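Local atomic coordinates of phosphorylated carbohydrates phosphatase TM_1254 (Thermotoga maritima msb8, PDB entry 3KBB), a protein that removes phosphate from phosphorylated sugars such as erythrose 4-phosphate and fructose 6-phosphate with the help of a divalent metal cation. Residues R112-R117 with M130-Q135; N138-P141 with I145-L148. All coordinates share one frame; numbering follows the deposited sequence. Where two conformers were deposited one is given.

Contact 1. Residues R112-R117 with M130-Q135; sequences REALER and MVFGDQ
Leu115 and Phe132 both carry CG beside the backbone N and anti to the carbonyl carbon (chi1 -70° and -59°), and these torsions bring a leucine methyl from helix 111-120 against the far end of a phenylalanine ring. The contact packs the helix against the end of the strand and the loop that follows it, within a beta-alpha-beta unit of the Rossmann-like HAD core, formed by strand 102-106, helix 111-120 and edge strand 129-131. Leu115 CD2 lies 3.8 Å from Phe132 CZ, the two side chains crossing at about a right angle. One residue earlier on the helix, Ala114 directs its methyl at the same ring, with CB 3.6 Å from both CD1 and CE1 of Phe132; both methyls approach the ring obliquely. The backbone that carries the ring is anchored too: Phe132 N donates to Gln135 OE1 at 3.1 Å, reaching the oxygen from above the carbonyl plane, and Arg152 grips that same oxygen. Thr107 and Leu105 also touch the buried ring. An alanine in place of Phe132 would probably open a gap between helix and strand and deprive the methyls of Ala114 and Leu115 of the surface they pack on. Selenomethionine Met130 extends the apolar patch: its chain bends at chi3 (-78°), turning CE toward the helix, where it meets Leu115 CD2 at 3.5 Å, tighter than usual for two carbons. No direct hydrogen bond joins the two segments. Their polar link is a water near the start of the helix, which accepts from Arg112 N at 2.9 Å and donates to Asp134 OD2 at 2.7 Å.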
ATOM      1  N   ARG A 112     -12.156   5.707  -3.186  1.00 19.44           N
ATOM      2  CA  ARG A 112     -13.267   5.146  -2.410  1.00 19.54           C
ATOM      3  C   ARG A 112     -12.859   3.853  -1.691  1.00 20.01           C
ATOM      4  O   ARG A 112     -13.071   3.677  -0.475  1.00 19.35           O
ATOM      5  CB  ARG A 112     -14.495   4.921  -3.310  1.00 21.37           C
ATOM      6  CG  ARG A 112     -15.697   4.527  -2.553  1.00 23.87           C
ATOM      7  CD  ARG A 112     -16.910   4.900  -3.348  1.00 27.06           C
ATOM      8  NE  ARG A 112     -16.983   4.152  -4.598  1.00 26.81           N
ATOM      9  CZ  ARG A 112     -17.473   2.921  -4.692  1.00 31.71           C
ATOM     10  NH1 ARG A 112     -17.915   2.302  -3.599  1.00 32.75           N
ATOM     11  NH2 ARG A 112     -17.526   2.309  -5.875  1.00 33.31           N
ATOM     12  N   GLU A 113     -12.181   2.988  -2.430  1.00 20.82           N
ATOM     13  CA  GLU A 113     -11.657   1.736  -1.884  1.00 21.83           C
ATOM     14  C   GLU A 113     -10.662   1.975  -0.726  1.00 21.31           C
ATOM     15  O   GLU A 113     -10.729   1.298   0.292  1.00 20.15           O
ATOM     16  CB  GLU A 113     -10.973   0.964  -3.009  1.00 21.86           C
ATOM     17  CG  GLU A 113     -10.716  -0.488  -2.670  1.00 26.20           C
ATOM     18  CD  GLU A 113      -9.688  -1.161  -3.592  0.50 24.82           C
ATOM     19  OE1 GLU A 113      -9.496  -0.729  -4.757  0.50 21.47           O
ATOM     20  OE2 GLU A 113      -9.077  -2.146  -3.124  0.50 26.94           O
ATOM     21  N   ALA A 114      -9.717   2.915  -0.918  1.00 20.95           N
ATOM     22  CA  ALA A 114      -8.708   3.190   0.091  1.00 19.84           C
ATOM     23  C   ALA A 114      -9.323   3.738   1.361  1.00 20.02           C
ATOM     24  O   ALA A 114      -8.996   3.304   2.455  1.00 19.64           O
ATOM     25  CB  ALA A 114      -7.652   4.189  -0.450  1.00 19.77           C
ATOM     26  N   LEU A 115     -10.253   4.693   1.228  1.00 19.58           N
ATOM     27  CA  LEU A 115     -10.899   5.273   2.407  1.00 21.22           C
ATOM     28  C   LEU A 115     -11.654   4.253   3.240  1.00 23.44           C
ATOM     29  O   LEU A 115     -11.664   4.369   4.471  1.00 23.31           O
ATOM     30  CB  LEU A 115     -11.811   6.459   2.013  1.00 20.81           C
ATOM     31  CG  LEU A 115     -11.058   7.715   1.541  1.00 19.29           C
ATOM     32  CD1 LEU A 115     -12.035   8.797   0.956  1.00 17.23           C
ATOM     33  CD2 LEU A 115     -10.228   8.343   2.656  1.00 21.31           C
ATOM     34  N   GLU A 116     -12.284   3.268   2.606  1.00 24.83           N
ATOM     35  CA  GLU A 116     -13.015   2.192   3.302  0.50 26.70           C
ATOM     36  C   GLU A 116     -12.057   1.482   4.280  1.00 26.95           C
ATOM     37  O   GLU A 116     -12.344   1.263   5.468  1.00 27.20           O
ATOM     38  CB  GLU A 116     -13.530   1.175   2.275  0.50 26.83           C
ATOM     39  CG  GLU A 116     -14.659   1.641   1.363  0.50 28.64           C
ATOM     40  CD  GLU A 116     -15.115   0.575   0.359  0.50 28.78           C
ATOM     41  OE1 GLU A 116     -14.824  -0.627   0.573  0.50 29.72           O
ATOM     42  OE2 GLU A 116     -15.761   0.944  -0.656  0.50 31.53           O
ATOM     43  N   ARG A 117     -10.885   1.114   3.744  1.00 26.61           N
ATOM     44  CA  ARG A 117      -9.851   0.415   4.544  0.50 26.43           C
ATOM     45  C   ARG A 117      -9.374   1.266   5.701  1.00 26.37           C
ATOM     46  O   ARG A 117      -9.331   0.818   6.845  1.00 26.94           O
ATOM     47  CB  ARG A 117      -8.639   0.053   3.685  0.50 26.64           C
ATOM     48  CG  ARG A 117      -8.822  -1.144   2.780  0.50 26.93           C
ATOM     49  CD  ARG A 117      -7.500  -1.491   2.107  0.50 25.14           C
ATOM     50  NE  ARG A 117      -7.730  -2.001   0.761  0.50 26.83           N
ATOM     51  CZ  ARG A 117      -6.839  -2.011  -0.214  0.50 23.48           C
ATOM     52  NH1 ARG A 117      -5.611  -1.521  -0.028  0.50 25.62           N
ATOM     53  NH2 ARG A 117      -7.197  -2.499  -1.393  0.50 25.71           N
HETATM   54  N   MSE A 130      -4.412  13.664   1.564  1.00 17.09           N
HETATM   55  CA  MSE A 130      -4.389  12.273   1.109  1.00 18.17           C
HETATM   56  C   MSE A 130      -4.576  12.290  -0.404  1.00 18.65           C
HETATM   57  O   MSE A 130      -5.448  13.023  -0.904  1.00 19.01           O
HETATM   58  CB  MSE A 130      -5.505  11.454   1.775  1.00 16.94           C
HETATM   59  CG  MSE A 130      -5.501  11.416   3.362  1.00 17.16           C
HETATM   60 SE   MSE A 130      -6.724  10.099   4.034  1.00 23.78          SE
HETATM   61  CE  MSE A 130      -8.416  11.087   3.792  1.00 19.50           C
ATOM     62  N   VAL A 131      -3.723  11.586  -1.140  1.00 16.14           N
ATOM     63  CA  VAL A 131      -3.817  11.554  -2.612  1.00 16.95           C
ATOM     64  C   VAL A 131      -3.943  10.081  -3.013  1.00 17.37           C
ATOM     65  O   VAL A 131      -3.235   9.219  -2.439  1.00 18.29           O
ATOM     66  CB  VAL A 131      -2.556  12.192  -3.251  1.00 16.21           C
ATOM     67  CG1 VAL A 131      -2.543  11.978  -4.750  1.00 20.07           C
ATOM     68  CG2 VAL A 131      -2.471  13.719  -2.951  1.00 18.47           C
ATOM     69  N   PHE A 132      -4.816   9.795  -3.998  1.00 16.03           N
ATOM     70  CA  PHE A 132      -5.219   8.428  -4.339  1.00 16.54           C
ATOM     71  C   PHE A 132      -4.925   8.183  -5.814  1.00 16.59           C
ATOM     72  O   PHE A 132      -4.701   9.122  -6.550  1.00 17.55           O
ATOM     73  CB  PHE A 132      -6.721   8.251  -4.025  1.00 16.97           C
ATOM     74  CG  PHE A 132      -7.028   8.501  -2.569  1.00 16.67           C
ATOM     75  CD1 PHE A 132      -6.823   7.502  -1.634  1.00 18.18           C
ATOM     76  CD2 PHE A 132      -7.471   9.747  -2.159  1.00 16.38           C
ATOM     77  CE1 PHE A 132      -7.068   7.720  -0.277  1.00 19.02           C
ATOM     78  CE2 PHE A 132      -7.687   9.991  -0.793  1.00 15.58           C
ATOM     79  CZ  PHE A 132      -7.485   8.958   0.130  1.00 17.11           C
ATOM     80  N   GLY A 133      -4.899   6.917  -6.213  1.00 17.75           N
ATOM     81  CA  GLY A 133      -4.402   6.575  -7.547  1.00 19.40           C
ATOM     82  C   GLY A 133      -5.265   7.043  -8.700  1.00 19.90           C
ATOM     83  O   GLY A 133      -4.777   7.246  -9.842  1.00 21.09           O
ATOM     84  N   ASP A 134      -6.555   7.230  -8.419  1.00 20.18           N
ATOM     85  CA  ASP A 134      -7.483   7.746  -9.430  1.00 20.74           C
ATOM     86  C   ASP A 134      -7.502   9.255  -9.518  1.00 21.48           C
ATOM     87  O   ASP A 134      -8.387   9.826 -10.165  1.00 22.18           O
ATOM     88  CB  ASP A 134      -8.923   7.195  -9.226  1.00 21.19           C
ATOM     89  CG  ASP A 134      -9.509   7.447  -7.805  1.00 23.90           C
ATOM     90  OD1 ASP A 134      -8.809   7.795  -6.821  1.00 18.84           O
ATOM     91  OD2 ASP A 134     -10.755   7.265  -7.686  1.00 26.34           O
ATOM     92  N   GLN A 135      -6.556   9.902  -8.830  1.00 18.89           N
ATOM     93  CA  GLN A 135      -6.428  11.364  -8.851  1.00 18.27           C
ATOM     94  C   GLN A 135      -5.257  11.880  -9.692  1.00 19.22           C
ATOM     95  O   GLN A 135      -5.022  13.087  -9.745  1.00 20.31           O
ATOM     96  CB  GLN A 135      -6.337  11.875  -7.412  1.00 17.67           C
ATOM     97  CG  GLN A 135      -7.611  11.607  -6.636  1.00 17.27           C
ATOM     98  CD  GLN A 135      -7.570  12.173  -5.229  1.00 23.30           C
ATOM     99  OE1 GLN A 135      -6.507  12.272  -4.611  1.00 21.39           O
ATOM    100  NE2 GLN A 135      -8.733  12.542  -4.715  1.00 23.58           N
TER
HETATM  101  O   HOH W   1     -12.622   6.348  -5.943  1.00 19.51           O

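Contact 2. Residues N138-P141 with I145-L148; sequences NGKP and IYLL. With SO4 (sulfate ion), chain D.
Lys140 NZ is gripped by three anionic partners: it donates to sulfate O4 at 2.9 Å and forms salt bridges with Glu164 and with Asp7, the nucleophile by similarity. Its place beside the nucleophile is consistent with the conserved motif III lysine of HAD phosphatases, and the sulfate, probably from the crystallisation liquor, probably occupies the place of a substrate phosphate; the hydroxyls of Thr107 and Thr109 and the backbone N of Ser108 and Asp9 also hydrogen-bond to it. The lysine reaches the site with its chain fully extended beyond CG (chi2 170°, chi3 -177°, chi4 177°), and its aliphatic part runs past the start of helix 144-153. There CG lies 4.1 Å from Ile145 CG2, the two side chains passing at a slant, and farther out CE lies 4.4 Å from Tyr146 CE2, an oblique and loose approach to the ring. Tyr146 OH hydrogen-bonds to Glu164 OE2, the carboxylate oxygen that also pairs with Lys140, so the tyrosine probably helps to position the lysine's partner. The backbones are linked by a water that donates to Asn138 O and accepts from Ile145 N, both at 2.8 Å. The loop lies beside the beginning of helix 144-153, whose Ile145 rests on Val131 of strand 129-131, while Tyr146 packs against Ala172 and Ala173 of helix 167-175.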
ATOM      1  N   ASN A 138      -1.017   9.499 -14.637  1.00 21.02           N
ATOM      2  CA  ASN A 138      -0.028   8.415 -14.721  1.00 21.02           C
ATOM      3  C   ASN A 138       0.419   8.031 -13.324  1.00 21.09           C
ATOM      4  O   ASN A 138       0.780   8.926 -12.544  1.00 19.90           O
ATOM      5  CB  ASN A 138       1.167   8.905 -15.522  1.00 21.83           C
ATOM      6  CG  ASN A 138       0.805   9.235 -16.963  1.00 25.51           C
ATOM      7  OD1 ASN A 138       1.072  10.331 -17.441  1.00 29.46           O
ATOM      8  ND2 ASN A 138       0.166   8.298 -17.638  1.00 23.71           N
ATOM      9  N   GLY A 139       0.356   6.734 -12.993  1.00 20.39           N
ATOM     10  CA  GLY A 139       0.680   6.305 -11.616  1.00 20.53           C
ATOM     11  C   GLY A 139       2.170   5.992 -11.470  1.00 20.02           C
ATOM     12  O   GLY A 139       2.952   6.217 -12.381  1.00 18.83           O
ATOM     13  N   LYS A 140       2.553   5.497 -10.297  1.00 21.69           N
ATOM     14  CA  LYS A 140       3.969   5.117 -10.031  1.00 21.72           C
ATOM     15  C   LYS A 140       4.492   4.209 -11.159  1.00 22.50           C
ATOM     16  O   LYS A 140       3.728   3.320 -11.610  1.00 25.44           O
ATOM     17  CB  LYS A 140       4.059   4.400  -8.688  1.00 22.15           C
ATOM     18  CG  LYS A 140       3.514   5.185  -7.520  1.00 23.65           C
ATOM     19  CD  LYS A 140       3.421   4.323  -6.264  1.00 24.28           C
ATOM     20  CE  LYS A 140       2.800   5.117  -5.132  1.00 27.34           C
ATOM     21  NZ  LYS A 140       2.620   4.303  -3.896  1.00 26.79           N
ATOM     22  N   PRO A 141       5.757   4.388 -11.623  1.00 21.35           N
ATOM     23  CA  PRO A 141       6.811   5.240 -11.059  1.00 20.82           C
ATOM     24  C   PRO A 141       6.809   6.693 -11.496  1.00 19.93           C
ATOM     25  O   PRO A 141       7.755   7.428 -11.180  1.00 19.88           O
ATOM     26  CB  PRO A 141       8.098   4.531 -11.518  1.00 20.69           C
ATOM     27  CG  PRO A 141       7.739   4.025 -12.897  1.00 22.23           C
ATOM     28  CD  PRO A 141       6.264   3.645 -12.809  1.00 23.01           C
ATOM     29  N   ILE A 145       2.025  11.502  -8.689  1.00 15.99           N
ATOM     30  CA  ILE A 145       1.368  11.337  -7.399  1.00 15.40           C
ATOM     31  C   ILE A 145       2.070  12.079  -6.254  1.00 15.73           C
ATOM     32  O   ILE A 145       1.412  12.723  -5.447  1.00 16.01           O
ATOM     33  CB  ILE A 145       1.118   9.856  -7.079  1.00 15.84           C
ATOM     34  CG1 ILE A 145       0.067   9.715  -5.961  1.00 17.42           C
ATOM     35  CG2 ILE A 145       2.400   9.089  -6.827  1.00 15.45           C
ATOM     36  CD1 ILE A 145      -0.365   8.300  -5.709  1.00 20.50           C
ATOM     37  N   TYR A 146       3.404  11.993  -6.212  1.00 15.64           N
ATOM     38  CA  TYR A 146       4.143  12.736  -5.166  1.00 15.86           C
ATOM     39  C   TYR A 146       4.150  14.233  -5.416  1.00 15.50           C
ATOM     40  O   TYR A 146       4.116  14.992  -4.464  1.00 14.18           O
ATOM     41  CB  TYR A 146       5.567  12.175  -5.000  1.00 15.39           C
ATOM     42  CG  TYR A 146       5.463  10.914  -4.160  1.00 16.18           C
ATOM     43  CD1 TYR A 146       5.265  10.986  -2.760  1.00 18.56           C
ATOM     44  CD2 TYR A 146       5.523   9.652  -4.749  1.00 17.48           C
ATOM     45  CE1 TYR A 146       5.129   9.839  -1.994  1.00 21.76           C
ATOM     46  CE2 TYR A 146       5.387   8.482  -3.993  1.00 16.41           C
ATOM     47  CZ  TYR A 146       5.182   8.593  -2.601  1.00 18.36           C
ATOM     48  OH  TYR A 146       5.036   7.471  -1.817  1.00 21.96           O
ATOM     49  N   LEU A 147       4.223  14.655  -6.680  1.00 16.24           N
ATOM     50  CA  LEU A 147       4.101  16.101  -7.025  1.00 16.53           C
ATOM     51  C   LEU A 147       2.758  16.657  -6.528  1.00 17.88           C
ATOM     52  O   LEU A 147       2.698  17.778  -5.980  1.00 18.92           O
ATOM     53  CB  LEU A 147       4.306  16.291  -8.551  1.00 16.27           C
ATOM     54  CG  LEU A 147       5.735  16.013  -9.015  1.00 15.90           C
ATOM     55  CD1 LEU A 147       5.743  15.866 -10.580  1.00 18.42           C
ATOM     56  CD2 LEU A 147       6.750  17.077  -8.541  1.00 18.64           C
ATOM     57  N   LEU A 148       1.673  15.884  -6.677  1.00 18.04           N
ATOM     58  CA  LEU A 148       0.352  16.326  -6.206  1.00 18.01           C
ATOM     59  C   LEU A 148       0.302  16.371  -4.663  1.00 17.95           C
ATOM     60  O   LEU A 148      -0.275  17.307  -4.078  1.00 19.29           O
ATOM     61  CB  LEU A 148      -0.745  15.403  -6.752  1.00 17.54           C
ATOM     62  CG  LEU A 148      -2.221  15.786  -6.476  1.00 18.26           C
ATOM     63  CD1 LEU A 148      -2.507  17.243  -6.851  1.00 20.13           C
ATOM     64  CD2 LEU A 148      -3.169  14.780  -7.185  1.00 19.53           C
TER
HETATM   65  S   SO4 D 226      -0.416   1.582  -2.569  0.50 27.07           S
HETATM   66  O1  SO4 D 226      -0.734   2.019  -1.201  0.50 14.21           O
HETATM   67  O2  SO4 D 226       0.367   0.350  -2.536  0.50 20.72           O
HETATM   68  O3  SO4 D 226      -1.657   1.199  -3.280  0.50 24.57           O
HETATM   69  O4  SO4 D 226       0.368   2.586  -3.368  0.50 20.48           O
HETATM   70  O   HOH W   2       2.235   9.078 -10.157  1.00 17.56           O

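Overall arrangement
Contacts 1 and 2 follow one another along the chain, the first closing before the second opens, and their centres lie 14 Å apart within the same HAD-like domain. Strand 129-131, an outermost strand of the six-stranded parallel sheet, joins them: residues 130-135 meet helix 111-120 in contact 1, whereas Val131 CG1 packs on Ile145 CG1 at 3.7 Å and on Leu148 CD2 of helix 144-153. Gln135 O also meets Leu148 CD2, at 3.6 Å. Contact 1 is mainly apolar, partly buried packing, with the side chain of Phe132 about 9 Å from that of Asp7, whereas contact 2 brings the Lys140 side chain to about 3 Å from it, at the probable catalytic site.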